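Local coordinates for protein RNA-dependent RNA polymerase (Toscana virus, PDB 6QW0) that carries a manganese-bound cap-snatching endonuclease that probably cuts capped host RNAs to supply primers for viral transcription, at residues N173-N178 with E188-F193; P34-K39 with F193-D198. All coordinates share one frame; numbering follows the deposited sequence.

Interaction 1. Residues N173-N178 with E188-F193. With SO4 (sulfate ion), chain F.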
loop_
_atom_site.group_PDB
_atom_site.type_symbol
_atom_site.label_atom_id
_atom_site.label_comp_id
_atom_site.label_asym_id
_atom_site.label_seq_id
_atom_site.Cartn_x
_atom_site.Cartn_y
_atom_site.Cartn_z
ATOM N N ASN A 173 13.915 8.276 0.546
ATOM C CA ASN A 173 13.861 9.578 -0.109
ATOM C C ASN A 173 12.775 9.675 -1.175
ATOM O O ASN A 173 12.813 10.584 -1.998
ATOM C CB ASN A 173 15.222 9.914 -0.722
ATOM C CG ASN A 173 16.282 10.168 0.330
ATOM O OD1 ASN A 173 16.103 11.004 1.206
ATOM N ND2 ASN A 173 17.380 9.432 0.253
ATOM N N GLY A 174 11.796 8.778 -1.189
ATOM C CA GLY A 174 10.759 8.955 -2.191
ATOM C C GLY A 174 9.914 7.705 -2.354
ATOM O O GLY A 174 9.920 6.821 -1.509
ATOM N N VAL A 175 9.205 7.664 -3.481
ATOM C CA VAL A 175 8.238 6.620 -3.790
ATOM C C VAL A 175 8.346 6.299 -5.267
ATOM O O VAL A 175 8.504 7.206 -6.087
ATOM C CB VAL A 175 6.807 7.093 -3.441
ATOM C CG1 VAL A 175 5.763 6.216 -4.084
ATOM C CG2 VAL A 175 6.609 7.155 -1.928
ATOM N N VAL A 176 8.272 5.014 -5.610
ATOM C CA VAL A 176 8.047 4.579 -6.984
ATOM C C VAL A 176 6.626 4.040 -7.050
ATOM O O VAL A 176 6.279 3.110 -6.314
ATOM C CB VAL A 176 9.064 3.522 -7.427
ATOM C CG1 VAL A 176 8.759 3.070 -8.851
ATOM C CG2 VAL A 176 10.474 4.107 -7.343
ATOM N N SER A 177 5.805 4.631 -7.918
ATOM C CA SER A 177 4.394 4.247 -7.971
ATOM C C SER A 177 3.843 4.567 -9.350
ATOM O O SER A 177 4.291 5.509 -10.004
ATOM C CB SER A 177 3.570 4.992 -6.908
ATOM O OG SER A 177 2.210 4.553 -6.916
ATOM N N ASN A 178 2.832 3.804 -9.774
ATOM C CA ASN A 178 2.098 4.178 -10.975
ATOM C C ASN A 178 0.775 4.873 -10.653
ATOM O O ASN A 178 0.009 5.185 -11.572
ATOM C CB ASN A 178 1.896 2.965 -11.914
ATOM C CG ASN A 178 1.251 1.764 -11.247
ATOM O OD1 ASN A 178 1.086 1.708 -10.034
ATOM N ND2 ASN A 178 0.899 0.773 -12.064
ATOM N N GLU A 188 3.686 12.062 2.838
ATOM C CA GLU A 188 3.067 11.349 3.957
ATOM C C GLU A 188 3.545 9.902 4.018
ATOM O O GLU A 188 3.872 9.390 5.091
ATOM C CB GLU A 188 1.541 11.418 3.857
ATOM C CG GLU A 188 0.818 11.012 5.148
ATOM C CD GLU A 188 0.950 12.059 6.253
ATOM O OE1 GLU A 188 1.405 13.185 5.961
ATOM O OE2 GLU A 188 0.616 11.738 7.406
ATOM N N ILE A 189 3.623 9.236 2.862
ATOM C CA ILE A 189 4.147 7.876 2.822
ATOM C C ILE A 189 5.593 7.838 3.313
ATOM O O ILE A 189 5.955 7.023 4.169
ATOM C CB ILE A 189 4.010 7.304 1.398
ATOM C CG1 ILE A 189 2.520 7.104 1.069
ATOM C CG2 ILE A 189 4.784 5.998 1.260
ATOM C CD1 ILE A 189 2.206 7.167 -0.431
ATOM N N VAL A 190 6.443 8.711 2.767
ATOM C CA VAL A 190 7.851 8.718 3.160
ATOM C C VAL A 190 8.003 9.096 4.633
ATOM O O VAL A 190 8.761 8.457 5.370
ATOM C CB VAL A 190 8.656 9.658 2.245
ATOM C CG1 VAL A 190 10.111 9.754 2.726
ATOM C CG2 VAL A 190 8.619 9.170 0.802
ATOM N N PHE A 191 7.273 10.111 5.085
ATOM C CA PHE A 191 7.349 10.512 6.494
ATOM C C PHE A 191 6.992 9.353 7.428
ATOM O O PHE A 191 7.677 9.104 8.428
ATOM C CB PHE A 191 6.429 11.708 6.727
ATOM C CG PHE A 191 6.580 12.341 8.083
ATOM C CD1 PHE A 191 5.832 11.883 9.159
ATOM C CD2 PHE A 191 7.455 13.397 8.281
ATOM C CE1 PHE A 191 5.950 12.460 10.411
ATOM C CE2 PHE A 191 7.580 13.983 9.537
ATOM C CZ PHE A 191 6.831 13.520 10.598
ATOM N N ARG A 192 5.905 8.637 7.127
ATOM C CA ARG A 192 5.508 7.505 7.959
ATOM C C ARG A 192 6.529 6.372 7.892
ATOM O O ARG A 192 6.762 5.687 8.898
ATOM C CB ARG A 192 4.119 7.000 7.529
ATOM C CG ARG A 192 2.987 7.996 7.806
ATOM C CD ARG A 192 1.596 7.418 7.400
ATOM N NE ARG A 192 1.256 6.216 8.156
ATOM C CZ ARG A 192 0.330 6.154 9.110
ATOM N NH1 ARG A 192 -0.382 7.231 9.434
ATOM N NH2 ARG A 192 0.119 5.013 9.749
ATOM N N PHE A 193 7.130 6.147 6.711
ATOM C CA PHE A 193 8.149 5.108 6.568
ATOM C C PHE A 193 9.369 5.431 7.420
ATOM O O PHE A 193 9.896 4.555 8.115
ATOM C CB PHE A 193 8.543 4.947 5.090
ATOM C CG PHE A 193 9.578 3.883 4.826
ATOM C CD1 PHE A 193 9.393 2.574 5.261
ATOM C CD2 PHE A 193 10.722 4.182 4.092
ATOM C CE1 PHE A 193 10.336 1.593 4.995
ATOM C CE2 PHE A 193 11.668 3.198 3.815
ATOM C CZ PHE A 193 11.478 1.909 4.262
HETATM S S SO4 F . 18.446 8.078 -3.885
HETATM O O1 SO4 F . 17.969 7.721 -2.550
HETATM O O2 SO4 F . 17.776 9.298 -4.327
HETATM O O3 SO4 F . 18.151 6.996 -4.814
HETATM O O4 SO4 F . 19.891 8.292 -3.831
#
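V190 reaches from the helix 188-193 to the start of the strand 174-177, and its side chain shows how the two fit. From CB, which points at the strand, the branches part: with chi1 at 175°, CG1 lies anti to the backbone N, which leaves CG2 anti to the carbonyl carbon and facing the strand. That one methyl does the touching. V190 CG2 rests on the backbone of G174, 3.5 Å from G174 O and 3.7 Å from G174 CA; the extended angles of G174 by themselves require glycine, since N173 O crowds the place a CB would take. V190 CG2 then meets V175 CG2 at 3.9 Å, the two valines passing in opposite directions. The same methyl, V175 CG2, also touches I189 CG2 at 3.9 Å, there at roughly a right angle, so it is held by two neighbouring helix residues at once. No hydrogen bond links the segments; the contact is van der Waals packing of methyls on each other and on the G174 backbone. N173 ND2 makes a weak bond of 3.3 Å to sulfate O1, and A136 N holds the same ion.

The axes of 188-193 and 174-177 come within 8.1 Å, their N-to-C directions 123° apart. Strand 174-177 pairs antiparallel with 22-25 and with 163-171, and 163-171 lies parallel to 124-131, which supplies E128 and F129 to the manganese site. Helix 183-203 thus lies against the mixed sheet of this PD-(D/E)XK-clan endonuclease, with I189 also touching V170 and T82 of helix 77-82.

Interaction 2. Residues P34-K39 with F193-D198. With SO4 (sulfate ion), chain E.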
loop_
_atom_site.group_PDB
_atom_site.type_symbol
_atom_site.label_atom_id
_atom_site.label_comp_id
_atom_site.label_asym_id
_atom_site.label_seq_id
_atom_site.Cartn_x
_atom_site.Cartn_y
_atom_site.Cartn_z
ATOM N N PRO A 34 7.487 13.312 15.338
ATOM C CA PRO A 34 6.976 13.153 16.706
ATOM C C PRO A 34 7.801 12.181 17.527
ATOM O O PRO A 34 8.290 11.162 17.032
ATOM C CB PRO A 34 5.550 12.627 16.500
ATOM C CG PRO A 34 5.642 11.866 15.203
ATOM C CD PRO A 34 6.614 12.667 14.339
ATOM N N ALA A 35 7.950 12.517 18.809
ATOM C CA ALA A 35 8.526 11.599 19.777
ATOM C C ALA A 35 7.639 10.368 19.940
ATOM O O ALA A 35 6.447 10.393 19.641
ATOM C CB ALA A 35 8.681 12.282 21.137
ATOM N N TYR A 36 8.241 9.289 20.427
ATOM C CA TYR A 36 7.520 8.055 20.712
ATOM C C TYR A 36 8.084 7.437 21.983
ATOM O O TYR A 36 9.275 7.556 22.278
ATOM C CB TYR A 36 7.603 7.033 19.538
ATOM C CG TYR A 36 9.004 6.841 18.984
ATOM C CD1 TYR A 36 9.491 7.667 17.975
ATOM C CD2 TYR A 36 9.859 5.862 19.496
ATOM C CE1 TYR A 36 10.782 7.522 17.480
ATOM C CE2 TYR A 36 11.154 5.710 19.001
ATOM C CZ TYR A 36 11.607 6.546 17.998
ATOM O OH TYR A 36 12.895 6.411 17.509
ATOM N N VAL A 37 7.211 6.784 22.745
ATOM C CA VAL A 37 7.598 6.057 23.949
ATOM C C VAL A 37 7.134 4.618 23.773
ATOM O O VAL A 37 5.944 4.376 23.545
ATOM C CB VAL A 37 6.992 6.671 25.222
ATOM C CG1 VAL A 37 7.423 5.873 26.452
ATOM C CG2 VAL A 37 7.390 8.140 25.359
ATOM N N ILE A 38 8.070 3.675 23.856
ATOM C CA ILE A 38 7.785 2.253 23.699
ATOM C C ILE A 38 7.850 1.593 25.068
ATOM O O ILE A 38 8.832 1.768 25.801
ATOM C CB ILE A 38 8.772 1.578 22.732
ATOM C CG1 ILE A 38 8.715 2.248 21.361
ATOM C CG2 ILE A 38 8.474 0.085 22.637
ATOM C CD1 ILE A 38 9.808 1.787 20.412
ATOM N N LYS A 39 6.818 0.819 25.400
ATOM C CA LYS A 39 6.733 0.109 26.670
ATOM C C LYS A 39 6.344 -1.341 26.418
ATOM O O LYS A 39 5.606 -1.647 25.478
ATOM C CB LYS A 39 5.714 0.762 27.618
ATOM C CG LYS A 39 6.006 2.216 27.954
ATOM C CD LYS A 39 7.208 2.335 28.871
ATOM N N PHE A 193 7.130 6.147 6.711
ATOM C CA PHE A 193 8.149 5.108 6.568
ATOM C C PHE A 193 9.369 5.431 7.420
ATOM O O PHE A 193 9.896 4.555 8.115
ATOM C CB PHE A 193 8.543 4.947 5.090
ATOM C CG PHE A 193 9.578 3.883 4.826
ATOM C CD1 PHE A 193 9.393 2.574 5.261
ATOM C CD2 PHE A 193 10.722 4.182 4.092
ATOM C CE1 PHE A 193 10.336 1.593 4.995
ATOM C CE2 PHE A 193 11.668 3.198 3.815
ATOM C CZ PHE A 193 11.478 1.909 4.262
ATOM N N ARG A 194 9.813 6.687 7.391
ATOM C CA ARG A 194 10.987 7.071 8.170
ATOM C C ARG A 194 10.739 6.868 9.656
ATOM O O ARG A 194 11.607 6.359 10.380
ATOM C CB ARG A 194 11.351 8.522 7.883
ATOM C CG ARG A 194 11.854 8.756 6.463
ATOM C CD ARG A 194 12.139 10.224 6.254
ATOM N NE ARG A 194 12.773 10.484 4.969
ATOM C CZ ARG A 194 13.216 11.678 4.593
ATOM N NH1 ARG A 194 13.091 12.724 5.408
ATOM N NH2 ARG A 194 13.779 11.828 3.403
ATOM N N LEU A 195 9.553 7.245 10.125
ATOM C CA LEU A 195 9.227 7.061 11.533
ATOM C C LEU A 195 9.125 5.582 11.877
ATOM O O LEU A 195 9.569 5.149 12.948
ATOM C CB LEU A 195 7.926 7.791 11.862
ATOM C CG LEU A 195 7.465 7.638 13.307
ATOM C CD1 LEU A 195 8.526 8.211 14.260
ATOM C CD2 LEU A 195 6.127 8.327 13.504
ATOM N N ALA A 196 8.549 4.787 10.967
ATOM C CA ALA A 196 8.443 3.351 11.194
ATOM C C ALA A 196 9.814 2.706 11.312
ATOM O O ALA A 196 10.011 1.806 12.139
ATOM C CB ALA A 196 7.631 2.703 10.075
ATOM N N ARG A 197 10.779 3.160 10.503
ATOM C CA ARG A 197 12.140 2.641 10.609
ATOM C C ARG A 197 12.758 2.987 11.958
ATOM O O ARG A 197 13.449 2.156 12.558
ATOM C CB ARG A 197 13.008 3.192 9.482
ATOM C CG ARG A 197 12.714 2.576 8.124
ATOM C CD ARG A 197 13.351 3.370 7.007
ATOM N NE ARG A 197 14.802 3.491 7.149
ATOM C CZ ARG A 197 15.651 3.502 6.124
ATOM N NH1 ARG A 197 15.200 3.384 4.881
ATOM N NH2 ARG A 197 16.955 3.630 6.337
ATOM N N ASP A 198 12.536 4.215 12.438
ATOM C CA ASP A 198 13.065 4.606 13.746
ATOM C C ASP A 198 12.479 3.731 14.845
ATOM O O ASP A 198 13.201 3.241 15.723
ATOM C CB ASP A 198 12.760 6.077 14.032
ATOM C CG ASP A 198 13.648 7.039 13.253
ATOM O OD1 ASP A 198 14.731 6.633 12.778
ATOM O OD2 ASP A 198 13.255 8.220 13.123
HETATM S S SO4 E . 13.639 15.257 1.786
HETATM O O1 SO4 E . 13.432 16.665 2.090
HETATM O O2 SO4 E . 14.434 14.631 2.838
HETATM O O3 SO4 E . 14.332 15.140 0.501
HETATM O O4 SO4 E . 12.337 14.613 1.708
#
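P34 and L195 mark the nearest backbone approach, their CA atoms 8.3 Å apart, and across that gap the contact between the loop and strand at 34-39 and the helix 193-198 is carried mainly by side chains. With its CG anti to the backbone N (chi1 179°), the L195 fork lies toward the strand: L195 CD2 meets P34 CG at 4.0 Å, while L195 CD1 lies 3.9 Å from Y36 CD1, approaching the ring obliquely. The Y36 ring and the leucine run past each other in opposite directions.

Strand 36-39 is an outer strand of the three-stranded antiparallel sheet 36-39, 46-49, 66-68, which is separate from the mixed sheet of the nuclease fold, and helix 183-203 packs against it here. One turn on from L195, the hydroxyl end of Y36 reaches D198, the side chains crossing at about a right angle: Y36 OH sits 3.5 Å from D198 CB, and the ring and carboxylate planes differ by 26°. The hydroxyl takes its polar partner a turn further along, hydrogen-bonding E202 OE2.

R194 leaves the helix elsewhere with an extended chain. R194 NH2 donates a nearly straight bond (166°) of 2.9 Å to sulfate O2, near the guanidinium plane, with a weak second bond from NH1; S26, I28 and Y29 grip the ion too. R194 also makes a cation-pi contact with F172 and gives NE to F172 O.

Helix 183-203 serves both contacts, and F193 belongs to both segments, yet the surroundings differ. Interaction 1 lies about 10 Å from the chain centre, all four touching residues buried and its chemistry purely aliphatic and backbone, against the mixed sheet that leads on to the metal site. Interaction 2, about 19 Å out, is only partly buried: leucine, proline and a tyrosine ring are joined by the CB of D198, with the tyrosine hydroxyl bonded to E202, against the smaller antiparallel sheet. Their centres are 16 Å apart, but the two meet where F191 CZ packs 3.8 Å from P34 CD and where N173 OD1 packs 3.3 Å from R194 NH2. Successive turns of one helix thus bridge two separate sheets.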